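Carbonic anhydrase (Unidentified, PDB 3R1W) probably catalyses the reversible hydration of carbon dioxide to bicarbonate, as a trimeric left-handed beta-helix enzyme of the gamma carbonic anhydrase class. Local coordinates at residues 10-14 with 28-34; 125-131 with 143-149; 109-113 with 165-169. One frame throughout, in Å; residues are numbered along the deposited sequence.

Contact 1: 10-14 with 28-34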
loop_
_atom_site.group_PDB
_atom_site.type_symbol
_atom_site.label_atom_id
_atom_site.label_comp_id
_atom_site.label_asym_id
_atom_site.label_seq_id
_atom_site.Cartn_x
_atom_site.Cartn_y
_atom_site.Cartn_z
ATOM N N THR B 10 -17.918 10.141 2.311
ATOM C CA THR B 10 -18.255 8.748 2.589
ATOM C C THR B 10 -17.073 8.020 3.216
ATOM O O THR B 10 -16.792 6.864 2.891
ATOM C CB THR B 10 -18.664 8.010 1.306
ATOM O OG1 THR B 10 -17.616 8.131 0.336
ATOM C CG2 THR B 10 -19.953 8.602 0.740
ATOM N N SER B 11 -16.376 8.709 4.107
ATOM C CA SER B 11 -15.211 8.148 4.777
ATOM C C SER B 11 -15.604 7.265 5.955
ATOM O O SER B 11 -14.847 6.382 6.360
ATOM C CB SER B 11 -14.325 9.284 5.292
ATOM O OG SER B 11 -15.064 10.102 6.194
ATOM N N VAL B 12 -16.766 7.543 6.542
ATOM C CA VAL B 12 -17.252 6.756 7.673
ATOM C C VAL B 12 -18.622 6.165 7.333
ATOM O O VAL B 12 -19.627 6.880 7.259
ATOM C CB VAL B 12 -17.324 7.596 8.969
ATOM C CG1 VAL B 12 -17.807 6.730 10.129
ATOM C CG2 VAL B 12 -15.956 8.184 9.292
ATOM N N ARG B 13 -18.651 4.852 7.145
ATOM C CA ARG B 13 -19.776 4.192 6.487
ATOM C C ARG B 13 -20.491 3.185 7.372
ATOM O O ARG B 13 -19.865 2.327 8.001
ATOM C CB ARG B 13 -19.277 3.454 5.242
ATOM C CG ARG B 13 -18.590 4.331 4.217
ATOM C CD ARG B 13 -18.267 3.472 2.997
ATOM N NE ARG B 13 -17.320 4.065 2.048
ATOM C CZ ARG B 13 -16.839 3.390 1.005
ATOM N NH1 ARG B 13 -17.225 2.135 0.818
ATOM N NH2 ARG B 13 -15.979 3.949 0.157
ATOM N N THR B 14 -21.816 3.307 7.401
ATOM C CA THR B 14 -22.680 2.337 8.047
ATOM C C THR B 14 -22.721 1.082 7.185
ATOM O O THR B 14 -22.706 1.164 5.955
ATOM C CB THR B 14 -24.089 2.918 8.189
ATOM O OG1 THR B 14 -24.034 4.049 9.067
ATOM C CG2 THR B 14 -25.055 1.885 8.744
ATOM N N VAL B 28 -10.645 11.719 10.971
ATOM C CA VAL B 28 -10.635 10.759 9.866
ATOM C C VAL B 28 -10.491 11.553 8.580
ATOM O O VAL B 28 -11.368 12.352 8.245
ATOM C CB VAL B 28 -11.939 9.942 9.818
ATOM C CG1 VAL B 28 -11.907 8.960 8.653
ATOM C CG2 VAL B 28 -12.151 9.201 11.135
ATOM N N ASP B 29 -9.388 11.364 7.856
ATOM C CA ASP B 29 -9.233 12.086 6.603
ATOM C C ASP B 29 -10.387 11.730 5.670
ATOM O O ASP B 29 -10.850 10.590 5.669
ATOM C CB ASP B 29 -7.911 11.748 5.921
ATOM C CG ASP B 29 -7.576 12.735 4.831
ATOM O OD1 ASP B 29 -7.868 12.448 3.661
ATOM O OD2 ASP B 29 -7.046 13.813 5.153
ATOM N N ARG B 30 -10.851 12.698 4.881
ATOM C CA ARG B 30 -11.975 12.463 3.983
ATOM C C ARG B 30 -11.662 11.353 2.980
ATOM O O ARG B 30 -12.577 10.772 2.414
ATOM C CB ARG B 30 -12.363 13.735 3.223
ATOM C CG ARG B 30 -11.257 14.274 2.329
ATOM C CD ARG B 30 -11.772 15.431 1.474
ATOM N NE ARG B 30 -12.021 16.650 2.250
ATOM C CZ ARG B 30 -11.157 17.662 2.363
ATOM N NH1 ARG B 30 -9.980 17.611 1.753
ATOM N NH2 ARG B 30 -11.470 18.735 3.081
ATOM N N SER B 31 -10.376 11.056 2.781
ATOM C CA SER B 31 -9.955 10.076 1.775
ATOM C C SER B 31 -9.788 8.669 2.334
ATOM O O SER B 31 -9.555 7.723 1.582
ATOM C CB SER B 31 -8.660 10.519 1.091
ATOM O OG SER B 31 -7.554 10.341 1.957
ATOM N N SER B 32 -9.915 8.528 3.650
ATOM C CA SER B 32 -9.847 7.209 4.259
ATOM C C SER B 32 -11.218 6.528 4.177
ATOM O O SER B 32 -12.218 7.158 3.822
ATOM C CB SER B 32 -9.363 7.296 5.701
ATOM O OG SER B 32 -10.321 7.954 6.502
ATOM N N VAL B 33 -11.257 5.238 4.484
ATOM C CA VAL B 33 -12.502 4.474 4.384
ATOM C C VAL B 33 -12.691 3.600 5.615
ATOM O O VAL B 33 -11.938 2.656 5.837
ATOM C CB VAL B 33 -12.533 3.591 3.115
ATOM C CG1 VAL B 33 -13.735 2.649 3.143
ATOM C CG2 VAL B 33 -12.565 4.465 1.868
ATOM N N ILE B 34 -13.700 3.923 6.418
ATOM C CA ILE B 34 -13.989 3.145 7.620
ATOM C C ILE B 34 -15.375 2.543 7.486
ATOM O O ILE B 34 -16.345 3.257 7.223
ATOM C CB ILE B 34 -13.930 4.022 8.884
ATOM C CG1 ILE B 34 -12.555 4.693 8.998
ATOM C CG2 ILE B 34 -14.194 3.181 10.126
ATOM C CD1 ILE B 34 -12.396 5.590 10.248
HETATM O O HOH W 1 -15.278 10.959 1.420
HETATM O O HOH W 2 -13.910 12.189 7.411
#
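The guanidinium group of Arg13 lies flat against Val33: CG1 of Val33 sits over the centre of one face, 3.8 Å from Arg13 CZ, while at the edge, in plane, NE donates to Thr10 O (3.0 Å). That bond runs in both the guanidinium plane and the carbonyl plane, so it fixes the rotation of the group. The Arg13 chain, extended from CG to NE, lays the flat group across the Val33 methyls; its NH1 forms a salt bridge with Asp29 of the second subunit, and Tyr187 of that subunit adds a cation-pi contact. In this chain, Asp29 OD2 receives the equivalent salt bridge from Arg13 of the third subunit. Asp29 OD1 accepts from Ser31 N, which makes an Asx turn, and from Ser31 OG on the opposite face of the carboxylate.

Between the backbones, Ile34 N donates to Ser11 O at 2.7 Å, and Arg13 N donates to Ile34 O at 2.8 Å. Both bonds flank the parallel bridge of Val12 with Ile34. Beside the Asp29-Ser32 turn, Ser11 OG sits between its own backbone N and carbonyl carbon (chi1 59°), and from there it donates to a water that passes the link on to Val28 O. A second water joins Thr10 N to Arg30 O. Pairing of one short strand with its counterpart one coil later is the repeating step of the left-handed parallel beta-helix built from hexapeptide repeats, here at its N-terminal end and against neighbouring subunits.

Contact 2: 125-131 with 143-149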
loop_
_atom_site.group_PDB
_atom_site.type_symbol
_atom_site.label_atom_id
_atom_site.label_comp_id
_atom_site.label_asym_id
_atom_site.label_seq_id
_atom_site.Cartn_x
_atom_site.Cartn_y
_atom_site.Cartn_z
ATOM N N VAL B 125 0.473 -8.621 20.349
ATOM C CA VAL B 125 1.569 -7.711 20.655
ATOM C C VAL B 125 1.330 -7.084 22.022
ATOM O O VAL B 125 0.349 -6.364 22.228
ATOM C CB VAL B 125 1.696 -6.605 19.589
ATOM C CG1 VAL B 125 2.919 -5.730 19.867
ATOM C CG2 VAL B 125 1.779 -7.219 18.191
ATOM N N GLU B 126 2.217 -7.369 22.968
ATOM C CA GLU B 126 2.065 -6.835 24.317
ATOM C C GLU B 126 2.377 -5.332 24.386
ATOM O O GLU B 126 2.771 -4.721 23.387
ATOM C CB GLU B 126 2.919 -7.646 25.302
ATOM C CG GLU B 126 2.481 -9.103 25.369
ATOM C CD GLU B 126 3.278 -9.938 26.359
ATOM O OE1 GLU B 126 4.219 -9.410 26.987
ATOM O OE2 GLU B 126 2.954 -11.135 26.501
ATOM N N ASP B 127 2.173 -4.739 25.560
ATOM C CA ASP B 127 2.470 -3.321 25.787
ATOM C C ASP B 127 3.938 -3.005 25.540
ATOM O O ASP B 127 4.807 -3.835 25.796
ATOM C CB ASP B 127 2.178 -2.933 27.242
ATOM C CG ASP B 127 0.711 -3.000 27.602
ATOM O OD1 ASP B 127 -0.137 -3.279 26.723
ATOM O OD2 ASP B 127 0.409 -2.757 28.795
ATOM N N GLU B 128 4.210 -1.791 25.074
ATOM C CA GLU B 128 5.578 -1.282 24.992
ATOM C C GLU B 128 6.496 -2.173 24.155
ATOM O O GLU B 128 7.578 -2.573 24.584
ATOM C CB GLU B 128 6.128 -1.020 26.410
ATOM C CG GLU B 128 5.265 0.009 27.146
ATOM C CD GLU B 128 5.747 0.356 28.551
ATOM O OE1 GLU B 128 6.693 -0.284 29.055
ATOM O OE2 GLU B 128 5.157 1.279 29.154
ATOM N N VAL B 129 6.042 -2.472 22.939
ATOM C CA VAL B 129 6.808 -3.251 21.989
ATOM C C VAL B 129 7.058 -2.381 20.763
ATOM O O VAL B 129 6.219 -1.555 20.408
ATOM C CB VAL B 129 6.013 -4.509 21.550
ATOM C CG1 VAL B 129 6.603 -5.109 20.284
ATOM C CG2 VAL B 129 5.944 -5.530 22.699
ATOM N N ILE B 130 8.215 -2.554 20.137
ATOM C CA ILE B 130 8.493 -1.926 18.850
ATOM C C ILE B 130 8.543 -3.002 17.776
ATOM O O ILE B 130 9.290 -3.977 17.901
ATOM C CB ILE B 130 9.838 -1.163 18.853
ATOM C CG1 ILE B 130 9.749 0.077 19.748
ATOM C CG2 ILE B 130 10.230 -0.770 17.427
ATOM C CD1 ILE B 130 11.091 0.758 19.981
ATOM N N VAL B 131 7.727 -2.833 16.737
ATOM C CA VAL B 131 7.783 -3.694 15.557
ATOM C C VAL B 131 8.462 -2.890 14.460
ATOM O O VAL B 131 7.947 -1.855 14.019
ATOM C CB VAL B 131 6.378 -4.161 15.098
ATOM C CG1 VAL B 131 6.477 -5.035 13.828
ATOM C CG2 VAL B 131 5.677 -4.925 16.218
ATOM N N LEU B 143 4.365 -11.211 20.938
ATOM C CA LEU B 143 5.486 -10.284 21.105
ATOM C C LEU B 143 5.560 -9.803 22.549
ATOM O O LEU B 143 4.644 -9.145 23.042
ATOM C CB LEU B 143 5.360 -9.089 20.154
ATOM C CG LEU B 143 5.266 -9.401 18.661
ATOM C CD1 LEU B 143 5.489 -8.138 17.841
ATOM C CD2 LEU B 143 6.252 -10.483 18.233
ATOM N N GLU B 144 6.662 -10.128 23.221
ATOM C CA GLU B 144 6.789 -9.875 24.651
ATOM C C GLU B 144 7.058 -8.410 24.952
ATOM O O GLU B 144 7.843 -7.763 24.269
ATOM C CB GLU B 144 7.908 -10.733 25.248
ATOM C CG GLU B 144 7.720 -12.224 25.027
ATOM C CD GLU B 144 8.909 -13.048 25.503
ATOM O OE1 GLU B 144 9.798 -12.487 26.186
ATOM O OE2 GLU B 144 8.951 -14.257 25.187
ATOM N N SER B 145 6.401 -7.906 25.991
ATOM C CA SER B 145 6.544 -6.520 26.406
ATOM C C SER B 145 8.003 -6.095 26.598
ATOM O O SER B 145 8.814 -6.837 27.157
ATOM C CB SER B 145 5.754 -6.275 27.694
ATOM O OG SER B 145 5.704 -4.896 28.007
ATOM N N GLY B 146 8.328 -4.896 26.117
ATOM C CA GLY B 146 9.619 -4.283 26.382
ATOM C C GLY B 146 10.704 -4.696 25.411
ATOM O O GLY B 146 11.892 -4.541 25.699
ATOM N N PHE B 147 10.309 -5.208 24.248
ATOM C CA PHE B 147 11.290 -5.656 23.264
ATOM C C PHE B 147 11.077 -5.080 21.877
ATOM O O PHE B 147 9.976 -4.664 21.525
ATOM C CB PHE B 147 11.317 -7.181 23.167
ATOM C CG PHE B 147 11.910 -7.847 24.368
ATOM C CD1 PHE B 147 11.113 -8.216 25.435
ATOM C CD2 PHE B 147 13.274 -8.086 24.434
ATOM C CE1 PHE B 147 11.664 -8.824 26.554
ATOM C CE2 PHE B 147 13.833 -8.699 25.542
ATOM C CZ PHE B 147 13.028 -9.067 26.606
ATOM N N VAL B 148 12.161 -5.066 21.108
ATOM C CA VAL B 148 12.134 -4.710 19.702
ATOM C C VAL B 148 12.109 -5.989 18.878
ATOM O O VAL B 148 12.904 -6.904 19.106
ATOM C CB VAL B 148 13.387 -3.910 19.301
ATOM C CG1 VAL B 148 13.379 -3.631 17.810
ATOM C CG2 VAL B 148 13.468 -2.612 20.091
ATOM N N TYR B 149 11.192 -6.059 17.921
ATOM C CA TYR B 149 11.113 -7.197 17.014
ATOM C C TYR B 149 11.364 -6.755 15.581
ATOM O O TYR B 149 10.917 -5.687 15.174
ATOM C CB TYR B 149 9.744 -7.864 17.130
ATOM C CG TYR B 149 9.579 -8.682 18.396
ATOM C CD1 TYR B 149 9.225 -8.081 19.608
ATOM C CD2 TYR B 149 9.781 -10.062 18.378
ATOM C CE1 TYR B 149 9.076 -8.839 20.760
ATOM C CE2 TYR B 149 9.639 -10.822 19.524
ATOM C CZ TYR B 149 9.284 -10.212 20.706
ATOM O OH TYR B 149 9.140 -10.985 21.841
#
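Leu143 CD1 fills the tight part of the contact, 3.6 Å from Val131 CG2 and 3.8 Å from Val125 CG2, with Val129 CG1 also against it. Its other methyl, CD2, lies over the centre of the Tyr149 ring, and Val129 CG1 meets Tyr149 CD1 obliquely. The ring's hydroxyl is used too, since Glu144 N donates to Tyr149 OH at 3.0 Å. On the opposite sheet face Ile130 and Val148 run side by side, pointing the same way; between the backbones Tyr149 N donates to Ile130 O at 2.8 Å.

The turn side is more polar and more open to solvent. Glu126 CG stands anti to the carbonyl carbon (chi1 -62°), and the extended chain beyond it brings OE1 to Ser145 N at 2.8 Å, the donor lying 37° out of the carboxylate plane. Ser145 OG donates to Asp127 O at 2.6 Å, also from above the carbonyl plane, and Gly146 N to Glu128 O. A glutamine at Glu126 would probably cost the Ser145 amide the charge of its acceptor and weaken the hold on the turn. Glu144 points away to its salt bridge with Lys156.

Strand pairing and aliphatic packing thus secure successive coils of the beta-helix, whereas the corner relies on a carboxylate and carbonyls that take up amide and hydroxyl hydrogens; the negative charge on Glu126 probably strengthens its bond to the Ser145 amide.

Contact 3: 109-113 with 165-169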
loop_
_atom_site.group_PDB
_atom_site.type_symbol
_atom_site.label_atom_id
_atom_site.label_comp_id
_atom_site.label_asym_id
_atom_site.label_seq_id
_atom_site.Cartn_x
_atom_site.Cartn_y
_atom_site.Cartn_z
ATOM N N ASN B 109 -1.034 -1.515 24.624
ATOM C CA ASN B 109 -0.849 -0.072 24.736
ATOM C C ASN B 109 0.606 0.343 24.553
ATOM O O ASN B 109 1.517 -0.400 24.908
ATOM C CB ASN B 109 -1.320 0.420 26.109
ATOM C CG ASN B 109 -2.728 -0.019 26.441
ATOM O OD1 ASN B 109 -3.636 0.062 25.612
ATOM N ND2 ASN B 109 -2.921 -0.487 27.670
ATOM N N ARG B 110 0.811 1.548 24.024
ATOM C CA ARG B 110 2.145 2.129 23.883
ATOM C C ARG B 110 3.013 1.222 23.016
ATOM O O ARG B 110 3.951 0.581 23.487
ATOM C CB ARG B 110 2.772 2.397 25.263
ATOM C CG ARG B 110 1.997 3.426 26.070
ATOM C CD ARG B 110 2.656 3.714 27.422
ATOM N NE ARG B 110 2.755 2.512 28.242
ATOM C CZ ARG B 110 1.760 1.992 28.956
ATOM N NH1 ARG B 110 0.562 2.564 28.962
ATOM N NH2 ARG B 110 1.964 0.889 29.668
ATOM N N VAL B 111 2.652 1.152 21.740
ATOM C CA VAL B 111 3.275 0.236 20.798
ATOM C C VAL B 111 3.599 0.997 19.511
ATOM O O VAL B 111 2.804 1.827 19.061
ATOM C CB VAL B 111 2.328 -0.950 20.484
ATOM C CG1 VAL B 111 2.873 -1.800 19.357
ATOM C CG2 VAL B 111 2.106 -1.803 21.741
ATOM N N LEU B 112 4.774 0.725 18.946
ATOM C CA LEU B 112 5.186 1.286 17.666
ATOM C C LEU B 112 5.119 0.199 16.613
ATOM O O LEU B 112 5.871 -0.772 16.679
ATOM C CB LEU B 112 6.632 1.777 17.751
ATOM C CG LEU B 112 6.979 3.245 17.542
ATOM C CD1 LEU B 112 8.497 3.406 17.552
ATOM C CD2 LEU B 112 6.396 3.764 16.236
ATOM N N ILE B 113 4.234 0.356 15.637
ATOM C CA ILE B 113 4.201 -0.573 14.512
ATOM C C ILE B 113 4.826 0.121 13.304
ATOM O O ILE B 113 4.278 1.089 12.793
ATOM C CB ILE B 113 2.766 -1.057 14.217
ATOM C CG1 ILE B 113 2.262 -1.921 15.382
ATOM C CG2 ILE B 113 2.719 -1.875 12.920
ATOM C CD1 ILE B 113 0.793 -1.875 15.559
ATOM N N ARG B 165 11.245 3.801 25.373
ATOM C CA ARG B 165 10.084 3.690 26.239
ATOM C C ARG B 165 9.330 5.018 26.306
ATOM O O ARG B 165 8.116 5.053 26.247
ATOM C CB ARG B 165 10.481 3.258 27.647
ATOM C CG ARG B 165 9.324 2.745 28.476
ATOM C CD ARG B 165 8.735 3.810 29.401
ATOM N NE ARG B 165 7.352 3.489 29.727
ATOM C CZ ARG B 165 6.378 4.379 29.831
ATOM N NH1 ARG B 165 6.630 5.668 29.666
ATOM N NH2 ARG B 165 5.157 3.977 30.112
ATOM N N SER B 166 10.065 6.113 26.439
ATOM C CA SER B 166 9.423 7.426 26.526
ATOM C C SER B 166 8.823 7.842 25.181
ATOM O O SER B 166 7.898 8.650 25.138
ATOM C CB SER B 166 10.394 8.494 27.049
ATOM O OG SER B 166 11.317 8.890 26.049
ATOM N N PHE B 167 9.332 7.279 24.089
ATOM C CA PHE B 167 8.869 7.694 22.763
ATOM C C PHE B 167 7.453 7.225 22.438
ATOM O O PHE B 167 6.760 7.865 21.654
ATOM C CB PHE B 167 9.836 7.257 21.658
ATOM C CG PHE B 167 9.449 7.749 20.292
ATOM C CD1 PHE B 167 9.761 9.042 19.887
ATOM C CD2 PHE B 167 8.752 6.921 19.417
ATOM C CE1 PHE B 167 9.405 9.501 18.628
ATOM C CE2 PHE B 167 8.389 7.374 18.150
ATOM C CZ PHE B 167 8.715 8.673 17.759
ATOM N N PHE B 168 7.017 6.111 23.023
ATOM C CA PHE B 168 5.665 5.631 22.734
ATOM C C PHE B 168 4.658 6.753 22.996
ATOM O O PHE B 168 3.781 7.026 22.176
ATOM C CB PHE B 168 5.296 4.421 23.594
ATOM C CG PHE B 168 6.123 3.190 23.322
ATOM C CD1 PHE B 168 6.156 2.621 22.059
ATOM C CD2 PHE B 168 6.829 2.575 24.350
ATOM C CE1 PHE B 168 6.911 1.482 21.811
ATOM C CE2 PHE B 168 7.580 1.439 24.115
ATOM C CZ PHE B 168 7.617 0.883 22.844
ATOM N N THR B 169 4.785 7.388 24.157
ATOM C CA THR B 169 3.862 8.431 24.571
ATOM C C THR B 169 4.177 9.749 23.881
ATOM O O THR B 169 3.274 10.468 23.472
ATOM C CB THR B 169 3.912 8.632 26.103
ATOM O OG1 THR B 169 3.322 7.493 26.739
ATOM C CG2 THR B 169 3.153 9.873 26.502
#
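Phe168 presents one ring face to the backbone of Arg110, whose carbonyl oxygen lies over the ring centre, 3.2 Å above its plane. The aromatic CG stands anti to the carbonyl carbon of Phe168 (chi1 -65°), which turns the ring toward the strand and brings CE1 within 3.7 Å of Leu112 N. Phe168 CB packs on Arg110 CB at 3.6 Å. Leu112 joins in from the strand: its CB touches Phe168 CE1 at 4.1 Å, and its CD1 reaches Phe167 CD2 at 4.0 Å, the Leu112 and Phe167 side chains crossing at about a right angle.

At the outer margin the Arg110 chain, bent at chi3, runs alongside Thr169, and its NE lies 3.4 Å from Arg165 NH2. These two atoms are both donors, and their guanidinium planes are turned 30° from each other. Glu128 probably accounts for their closeness: its OE2 forms salt bridges with both Arg110 NE and Arg165 NH2.

Further out, Ile130 of the neighbouring strand and Ile160 add to the apolar packing on Phe168, and Tyr81 of the third subunit meets Phe167 edge-to-face. The axes of strand 111-113 and helix segment 165-169 cross at 82°, 8.4 Å apart at closest approach, so the C-terminal helix lies athwart the short strand, against one side of the beta-helix. The chemistry is divided: aromatic and aliphatic groups supply the apolar packing, with Phe168 buried at its centre, while the shared carboxylate of Glu128 probably balances both arginine charges and links the helix to the coil beneath it.

Contacts 2 and 3 are continuous, with centres 9 Å apart, and strands 111-113 and 130-131 are neighbours in one sheet: Val131 N lies 2.8 Å from Leu112 O, a probable hydrogen bond, and Val129 O packs on Phe168 CE1. Contact 2 continues the same sheet from strand 130-131 to strand 147-150, beside the strand on which residues 165-169 of helix 162-184 rest. Contact 1 lies on the other side of the chain's centre, its centre about 30 Å from that of contact 2 and about 26 Å from that of contact 3. Contact 1 meets both neighbouring subunits, contact 3 the third subunit, and contact 2 neither; no metal or ligand is part of any of the three.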